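Exo-poly-alpha-D-galacturonosidase (Thermotoga maritima, PDB 3JUR) probably hydrolyses the alpha-1,4 linkages of polygalacturonate as an exo-acting glycoside hydrolase of family 28, a parallel beta-helix enzyme that forms a tetramer. Local coordinates at residues 141-146 and 236-241; 402-407 and 425-430; 27-32 and 61-66. All blocks are in the same frame, centred on the assembly; numbering follows the deposited sequence.

Contact 1 (141-146 and 236-241); sequences HWWPWK and PNNDGI
The indole of Trp143 carries Pro236 on one face: CD of the proline sits 3.6 Å from the centroid of the five-membered ring and 13° off its normal, a CH-pi contact. At the six-membered end, Asn238 OD1 approaches CZ2 of Trp143 obliquely at 3.6 Å, with amide and indole planes 65° apart. Two loops on the flank of the parallel beta-helix meet here; 236-241 carries the Asn-Asn-Asp-Gly form of a family 28 signature, which in relatives lies in the substrate cleft. Trp143 NE1 and Asn238 ND2 stand 4.1 Å apart because both donate to Ser211 O. Asn238 OD1 is held in turn by Ser233 OG and Gly235 N, so the amide's rotation is fixed from both ends. One turn of 3-10 helix beyond Trp143, Lys146 runs past Pro236 in the opposite direction, Lys146 CG 3.8 Å from Pro236 CB. Lys146 starts with CG anti to the backbone N and bends at chi2 (61°), which brings CD to 3.3 Å from Asn237 OD1. Arg189 grips this loop through Pro236 O and Asn237 OD1. A water completes the join, accepting from Lys146 NZ at 3.0 Å and donating to Asn237 OD1 at 2.9 Å.

Contact 2 (402-407 and 425-430); sequences DILISD and GMENVI
Backbone hydrogen bonds carry most of this parallel pairing between successive coils at the C-terminal end of the beta-helix. Gly425 N donates to Ile403 O at 2.8 Å, nearly along the C=O axis, and Gly425 O takes the N-H of Ile405 at 2.9 Å. The pattern moves on two residues: Glu427 N to Ile405 O, then Asp407 N to Glu427 O at 3.0 Å. CA-H...O contacts fill the spaces between, the shortest from Met426 CA to Ile405 O at 3.0 Å, so that this carbonyl meets both an N-H and a C-H.

Apolar contact lies on the face of Ile405 and Met426. These two run alongside each other in the same direction; the methionine bends at chi3 (83°), which lays CE against Ile405 CG2 at 3.7 Å. Val429 CG1 meets the same methyl from across, at 4.1 Å. On the other face Leu404 extends CD1 over Gly425, 3.6 Å from its carbonyl O.

The polar side-chain bond comes where both chains turn a corner. Asn428 ND2 reaches Asp407 OD1 at 3.0 Å with an almost straight N-H (167°), in the plane of its own amide but above that of the carboxylate. Asn428 OD1 is bonded to Arg435 NH1, so both ends of the amide are used.

Strand 372-379 pairs with the opposite edge of 400-406, while Ile403 packs on Ile392 and Ile405 on Val390 of strand 388-393, which belongs to another sheet of the solenoid. Past the corner, Val429 packs on Phe436 of strand 434-436, with Asn428 and Val429 forming a G1 bulge opposite it.

Contact 3 (27-32 and 61-66); sequences EVNLLD and RLIVPE
Glu27 leaves its strand with CG in the crowded position between backbone N and carbonyl carbon (chi1 66°), its chain then extended across strand 61-64. Its CB lies 3.5 Å from Arg61 O; CG meets Ile63 CD1 at 4.0 Å; CD closes on that same methyl at 3.4 Å. At the tip, OE1 lies 3.4 Å from Ile63 CD1, and OE2 makes a salt bridge to Arg61 NH2, 2.6 Å away, with a weak second bond from NE. The oxygen lies at the edge of the guanidinium, near its plane, whereas NH2 stands 44° out of the carboxylate plane.

Behind this pair the strands run parallel, joined by Val28 N to Arg61 O, Ile63 N to Val28 O (2.9 Å and almost straight) and Leu30 N to Ile63 O. Strand 27-29 gives way to a 3-10 turn: Asn29 OD1 accepts Leu31 N at 3.1 Å, an Asx turn, and touches Pro65 CG tip to tip. The Leu30 and Leu62 side chains cross obliquely, their CD1 atoms 4.0 Å apart. Helix 44-57, which links the strands, packs on Val28, Leu30 and Leu62 through Phe47, Ala50 and Leu54. Such a helix closing the N-terminal end of the hydrophobic core is typical of right-handed parallel beta-helices.

Overall arrangement
Along the chain, contact 3 comes first, then contact 1, then contact 2, so the three follow the beta-helix from its N-terminal end to its C-terminal end. Contacts 2 and 3 lie on opposite sides of the chain's centre, about 53 Å between centres. Contact 1 is about 36 Å from contact 2 and 30 Å from contact 3, centre to centre, and joins loops after strands 132-134 and 224-233 rather than strands. None touches another. Contacts 3 and 2 sample, near the two ends, the parallel pairing that runs along the whole solenoid, while contact 1, midway, involves the loop that carries the family signature, probably beside the substrate cleft.

Contact 1 (141-146 and 236-241)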
# COMPACT_ATOMS: atom_id res chain seq x y z
N HIS D 141 38.00 34.97 6.11
CA HIS D 141 39.10 34.17 6.68
C HIS D 141 39.00 32.68 6.34
O HIS D 141 37.98 32.03 6.62
CB HIS D 141 39.20 34.40 8.19
CG HIS D 141 39.33 35.84 8.57
ND1 HIS D 141 38.25 36.65 8.84
CD2 HIS D 141 40.43 36.63 8.71
CE1 HIS D 141 38.67 37.87 9.14
NE2 HIS D 141 39.99 37.88 9.07
N TRP D 142 40.08 32.16 5.75
CA TRP D 142 40.17 30.76 5.29
C TRP D 142 39.24 30.37 4.13
O TRP D 142 39.70 29.81 3.13
CB TRP D 142 39.98 29.76 6.45
CG TRP D 142 40.96 29.89 7.58
CD1 TRP D 142 40.69 30.27 8.86
CD2 TRP D 142 42.37 29.60 7.55
NE1 TRP D 142 41.83 30.25 9.62
CE2 TRP D 142 42.88 29.85 8.84
CE3 TRP D 142 43.26 29.18 6.54
CZ2 TRP D 142 44.23 29.68 9.17
CZ3 TRP D 142 44.60 29.01 6.87
CH2 TRP D 142 45.07 29.26 8.17
N TRP D 143 37.94 30.65 4.26
CA TRP D 143 36.94 30.17 3.28
C TRP D 143 37.13 30.68 1.85
O TRP D 143 36.88 29.92 0.90
CB TRP D 143 35.49 30.44 3.75
CG TRP D 143 35.05 29.66 4.97
CD1 TRP D 143 35.70 28.61 5.56
CD2 TRP D 143 33.84 29.86 5.72
NE1 TRP D 143 34.98 28.16 6.64
CE2 TRP D 143 33.84 28.91 6.76
CE3 TRP D 143 32.77 30.75 5.61
CZ2 TRP D 143 32.79 28.82 7.69
CZ3 TRP D 143 31.73 30.67 6.54
CH2 TRP D 143 31.75 29.70 7.57
N PRO D 144 37.56 31.95 1.66
CA PRO D 144 37.84 32.39 0.29
C PRO D 144 38.80 31.49 -0.48
O PRO D 144 38.75 31.45 -1.71
CB PRO D 144 38.45 33.78 0.50
CG PRO D 144 37.81 34.27 1.73
CD PRO D 144 37.62 33.07 2.62
N TRP D 145 39.65 30.75 0.23
CA TRP D 145 40.62 29.86 -0.42
C TRP D 145 39.98 28.73 -1.24
O TRP D 145 40.62 28.19 -2.14
CB TRP D 145 41.61 29.30 0.61
CG TRP D 145 42.58 30.32 1.15
CD1 TRP D 145 42.54 31.68 0.96
CD2 TRP D 145 43.72 30.07 1.98
NE1 TRP D 145 43.59 32.29 1.62
CE2 TRP D 145 44.33 31.32 2.26
CE3 TRP D 145 44.29 28.91 2.53
CZ2 TRP D 145 45.47 31.44 3.05
CZ3 TRP D 145 45.43 29.03 3.32
CH2 TRP D 145 46.01 30.29 3.57
N LYS D 146 38.73 28.40 -0.93
CA LYS D 146 37.97 27.38 -1.67
C LYS D 146 37.75 27.76 -3.14
O LYS D 146 37.80 26.90 -4.02
CB LYS D 146 36.64 27.09 -0.97
CG LYS D 146 35.67 26.16 -1.74
CD LYS D 146 36.27 24.77 -1.99
CE LYS D 146 35.41 23.98 -2.96
NZ LYS D 146 36.07 22.70 -3.35
N PRO D 236 32.40 25.98 3.40
CA PRO D 236 32.77 25.03 2.34
C PRO D 236 33.68 23.94 2.89
O PRO D 236 34.68 24.23 3.55
CB PRO D 236 33.50 25.90 1.32
CG PRO D 236 34.04 27.03 2.11
CD PRO D 236 33.05 27.29 3.21
N ASN D 237 33.31 22.69 2.63
CA ASN D 237 34.08 21.53 3.11
C ASN D 237 34.13 21.45 4.64
O ASN D 237 35.09 20.93 5.21
CB ASN D 237 35.49 21.53 2.50
CG ASN D 237 35.48 21.66 0.99
OD1 ASN D 237 36.03 22.60 0.43
ND2 ASN D 237 34.81 20.72 0.33
N ASN D 238 33.08 21.97 5.29
CA ASN D 238 32.94 21.84 6.74
C ASN D 238 32.39 20.47 7.14
O ASN D 238 31.27 20.36 7.64
CB ASN D 238 32.07 22.97 7.32
CG ASN D 238 32.86 24.25 7.60
OD1 ASN D 238 32.31 25.23 8.11
ND2 ASN D 238 34.16 24.24 7.30
N ASP D 239 33.18 19.42 6.89
CA ASP D 239 32.85 18.07 7.35
C ASP D 239 32.88 18.06 8.88
O ASP D 239 33.73 18.71 9.49
CB ASP D 239 33.87 17.05 6.84
CG ASP D 239 33.92 16.94 5.31
OD1 ASP D 239 33.37 17.79 4.60
OD2 ASP D 239 34.55 15.97 4.83
N GLY D 240 31.99 17.29 9.49
CA GLY D 240 31.93 17.19 10.96
C GLY D 240 33.05 16.32 11.50
O GLY D 240 33.98 16.81 12.15
N ILE D 241 32.97 15.03 11.22
CA ILE D 241 33.98 14.08 11.65
C ILE D 241 34.42 13.20 10.47
O ILE D 241 33.57 12.55 9.83
CB ILE D 241 33.50 13.18 12.82
CG1 ILE D 241 33.03 14.05 14.01
CG2 ILE D 241 34.61 12.23 13.25
CD1 ILE D 241 32.31 13.28 15.10
O HOH W 1 37.81 21.27 -1.39

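Contact 2 (402-407 and 425-430)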
# COMPACT_ATOMS: atom_id res chain seq x y z
N ASP D 402 25.51 -6.96 -3.86
CA ASP D 402 25.04 -7.36 -2.52
C ASP D 402 24.57 -6.18 -1.66
O ASP D 402 25.03 -5.98 -0.53
CB ASP D 402 26.14 -8.17 -1.81
CG ASP D 402 25.64 -8.90 -0.57
OD1 ASP D 402 24.47 -9.36 -0.55
OD2 ASP D 402 26.42 -9.01 0.41
N ILE D 403 23.64 -5.40 -2.20
CA ILE D 403 23.00 -4.35 -1.44
C ILE D 403 21.66 -4.88 -0.98
O ILE D 403 20.85 -5.33 -1.80
CB ILE D 403 22.80 -3.03 -2.27
CG1 ILE D 403 24.09 -2.62 -3.01
CG2 ILE D 403 22.29 -1.90 -1.37
CD1 ILE D 403 25.32 -2.36 -2.11
N LEU D 404 21.43 -4.83 0.33
CA LEU D 404 20.19 -5.33 0.92
C LEU D 404 19.52 -4.27 1.79
O LEU D 404 20.15 -3.70 2.69
CB LEU D 404 20.44 -6.62 1.72
CG LEU D 404 19.23 -7.34 2.35
CD1 LEU D 404 18.27 -7.85 1.29
CD2 LEU D 404 19.68 -8.48 3.27
N ILE D 405 18.25 -4.00 1.48
CA ILE D 405 17.42 -3.09 2.25
C ILE D 405 16.22 -3.88 2.79
O ILE D 405 15.48 -4.51 2.02
CB ILE D 405 16.94 -1.89 1.40
CG1 ILE D 405 18.15 -1.16 0.80
CG2 ILE D 405 16.09 -0.93 2.23
CD1 ILE D 405 17.82 -0.14 -0.27
N SER D 406 16.04 -3.87 4.11
CA SER D 406 14.98 -4.68 4.70
C SER D 406 14.29 -3.99 5.87
O SER D 406 14.87 -3.10 6.52
CB SER D 406 15.52 -6.04 5.12
OG SER D 406 16.62 -5.88 5.97
N ASP D 407 13.04 -4.40 6.13
CA ASP D 407 12.23 -3.85 7.22
C ASP D 407 12.25 -2.32 7.21
O ASP D 407 12.45 -1.68 8.24
CB ASP D 407 12.72 -4.38 8.57
CG ASP D 407 12.75 -5.89 8.64
OD1 ASP D 407 12.00 -6.56 7.89
OD2 ASP D 407 13.52 -6.43 9.47
N GLY D 425 18.71 -5.99 -3.48
CA GLY D 425 17.68 -6.78 -2.82
C GLY D 425 16.93 -5.97 -1.78
O GLY D 425 17.52 -5.17 -1.03
N MET D 426 15.61 -6.16 -1.76
CA MET D 426 14.74 -5.56 -0.74
C MET D 426 13.81 -6.63 -0.17
O MET D 426 13.26 -7.44 -0.91
CB MET D 426 13.94 -4.39 -1.32
CG MET D 426 14.80 -3.32 -2.02
SD MET D 426 13.94 -1.78 -2.40
CE MET D 426 14.08 -0.94 -0.84
N GLU D 427 13.68 -6.64 1.16
CA GLU D 427 12.81 -7.60 1.84
C GLU D 427 11.95 -6.86 2.86
O GLU D 427 12.47 -6.13 3.69
CB GLU D 427 13.64 -8.71 2.50
CG GLU D 427 14.45 -9.55 1.50
CD GLU D 427 15.09 -10.79 2.11
OE1 GLU D 427 14.87 -11.07 3.31
OE2 GLU D 427 15.83 -11.48 1.38
N ASN D 428 10.63 -7.05 2.80
CA ASN D 428 9.68 -6.36 3.68
C ASN D 428 9.90 -4.82 3.70
O ASN D 428 10.23 -4.23 4.74
CB ASN D 428 9.72 -6.96 5.11
CG ASN D 428 8.70 -6.33 6.05
OD1 ASN D 428 7.57 -6.03 5.64
ND2 ASN D 428 9.09 -6.11 7.32
N VAL D 429 9.73 -4.20 2.53
CA VAL D 429 9.90 -2.74 2.38
C VAL D 429 8.62 -2.06 1.91
O VAL D 429 7.85 -2.62 1.13
CB VAL D 429 11.05 -2.34 1.41
CG1 VAL D 429 12.41 -2.79 1.93
CG2 VAL D 429 10.78 -2.90 0.01
N ILE D 430 8.41 -0.84 2.39
CA ILE D 430 7.36 0.02 1.89
C ILE D 430 8.05 1.23 1.27
O ILE D 430 8.88 1.88 1.91
CB ILE D 430 6.35 0.44 3.01
CG1 ILE D 430 5.73 -0.80 3.66
CG2 ILE D 430 5.28 1.38 2.45
CD1 ILE D 430 4.79 -0.53 4.86

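Contact 3 (27-32 and 61-66)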
# COMPACT_ATOMS: atom_id res chain seq x y z
N GLU D 27 46.57 18.67 37.53
CA GLU D 27 46.00 19.76 36.73
C GLU D 27 46.66 21.12 36.94
O GLU D 27 47.08 21.46 38.05
CB GLU D 27 44.49 19.87 36.95
CG GLU D 27 44.07 20.28 38.36
CD GLU D 27 42.56 20.35 38.55
OE1 GLU D 27 42.10 21.23 39.32
OE2 GLU D 27 41.83 19.55 37.94
N VAL D 28 46.75 21.89 35.86
CA VAL D 28 47.18 23.28 35.95
C VAL D 28 46.16 24.18 35.24
O VAL D 28 45.44 23.73 34.34
CB VAL D 28 48.61 23.50 35.39
CG1 VAL D 28 49.26 24.69 36.09
CG2 VAL D 28 49.49 22.28 35.62
N ASN D 29 46.08 25.44 35.67
CA ASN D 29 45.14 26.41 35.11
C ASN D 29 45.85 27.38 34.16
O ASN D 29 46.93 27.89 34.47
CB ASN D 29 44.47 27.19 36.25
CG ASN D 29 43.22 27.94 35.81
OD1 ASN D 29 43.26 28.76 34.89
ND2 ASN D 29 42.11 27.67 36.49
N LEU D 30 45.23 27.62 33.01
CA LEU D 30 45.80 28.47 31.96
C LEU D 30 46.11 29.91 32.41
O LEU D 30 47.03 30.54 31.89
CB LEU D 30 44.90 28.49 30.72
CG LEU D 30 45.51 29.13 29.47
CD1 LEU D 30 46.62 28.26 28.88
CD2 LEU D 30 44.46 29.43 28.42
N LEU D 31 45.33 30.41 33.37
CA LEU D 31 45.52 31.76 33.90
C LEU D 31 46.78 31.91 34.74
O LEU D 31 47.16 33.03 35.10
CB LEU D 31 44.29 32.21 34.71
CG LEU D 31 42.96 32.41 33.98
CD1 LEU D 31 41.87 32.71 34.99
CD2 LEU D 31 43.04 33.51 32.93
N ASP D 32 47.44 30.79 35.04
CA ASP D 32 48.71 30.82 35.76
C ASP D 32 49.90 30.93 34.80
O ASP D 32 51.06 30.85 35.22
CB ASP D 32 48.85 29.57 36.66
CG ASP D 32 47.75 29.48 37.71
OD1 ASP D 32 47.50 30.49 38.42
OD2 ASP D 32 47.14 28.40 37.85
N ARG D 61 45.74 17.45 33.25
CA ARG D 61 44.66 18.27 32.71
C ARG D 61 45.05 19.75 32.65
O ARG D 61 45.56 20.31 33.62
CB ARG D 61 43.37 18.10 33.53
CG ARG D 61 42.91 16.63 33.73
CD ARG D 61 41.58 16.50 34.51
NE ARG D 61 41.65 17.03 35.87
CZ ARG D 61 42.00 16.33 36.96
NH1 ARG D 61 42.31 15.04 36.88
NH2 ARG D 61 42.02 16.93 38.14
N LEU D 62 44.80 20.37 31.50
CA LEU D 62 44.95 21.82 31.33
C LEU D 62 43.56 22.45 31.37
O LEU D 62 42.73 22.21 30.49
CB LEU D 62 45.68 22.15 30.02
CG LEU D 62 45.73 23.60 29.49
CD1 LEU D 62 46.20 24.60 30.55
CD2 LEU D 62 46.60 23.71 28.25
N ILE D 63 43.30 23.24 32.41
CA ILE D 63 42.00 23.87 32.58
C ILE D 63 41.95 25.24 31.90
O ILE D 63 42.73 26.14 32.23
CB ILE D 63 41.59 23.95 34.08
CG1 ILE D 63 41.37 22.54 34.65
CG2 ILE D 63 40.33 24.81 34.27
CD1 ILE D 63 41.47 22.46 36.16
N VAL D 64 41.04 25.36 30.94
CA VAL D 64 40.73 26.63 30.29
C VAL D 64 39.40 27.12 30.85
O VAL D 64 38.34 26.61 30.48
CB VAL D 64 40.62 26.48 28.74
CG1 VAL D 64 40.38 27.83 28.08
CG2 VAL D 64 41.86 25.81 28.16
N PRO D 65 39.44 28.12 31.76
CA PRO D 65 38.23 28.57 32.44
C PRO D 65 37.35 29.49 31.58
O PRO D 65 37.63 29.69 30.39
CB PRO D 65 38.78 29.33 33.66
CG PRO D 65 40.11 29.83 33.22
CD PRO D 65 40.64 28.89 32.17
N GLU D 66 36.30 30.04 32.19
CA GLU D 66 35.43 31.05 31.57
C GLU D 66 36.25 32.17 30.91
O GLU D 66 37.30 32.56 31.41
CB GLU D 66 34.49 31.63 32.64
CG GLU D 66 33.74 32.92 32.27
CD GLU D 66 33.43 33.81 33.48
OE1 GLU D 66 34.35 34.06 34.30
OE2 GLU D 66 32.27 34.27 33.62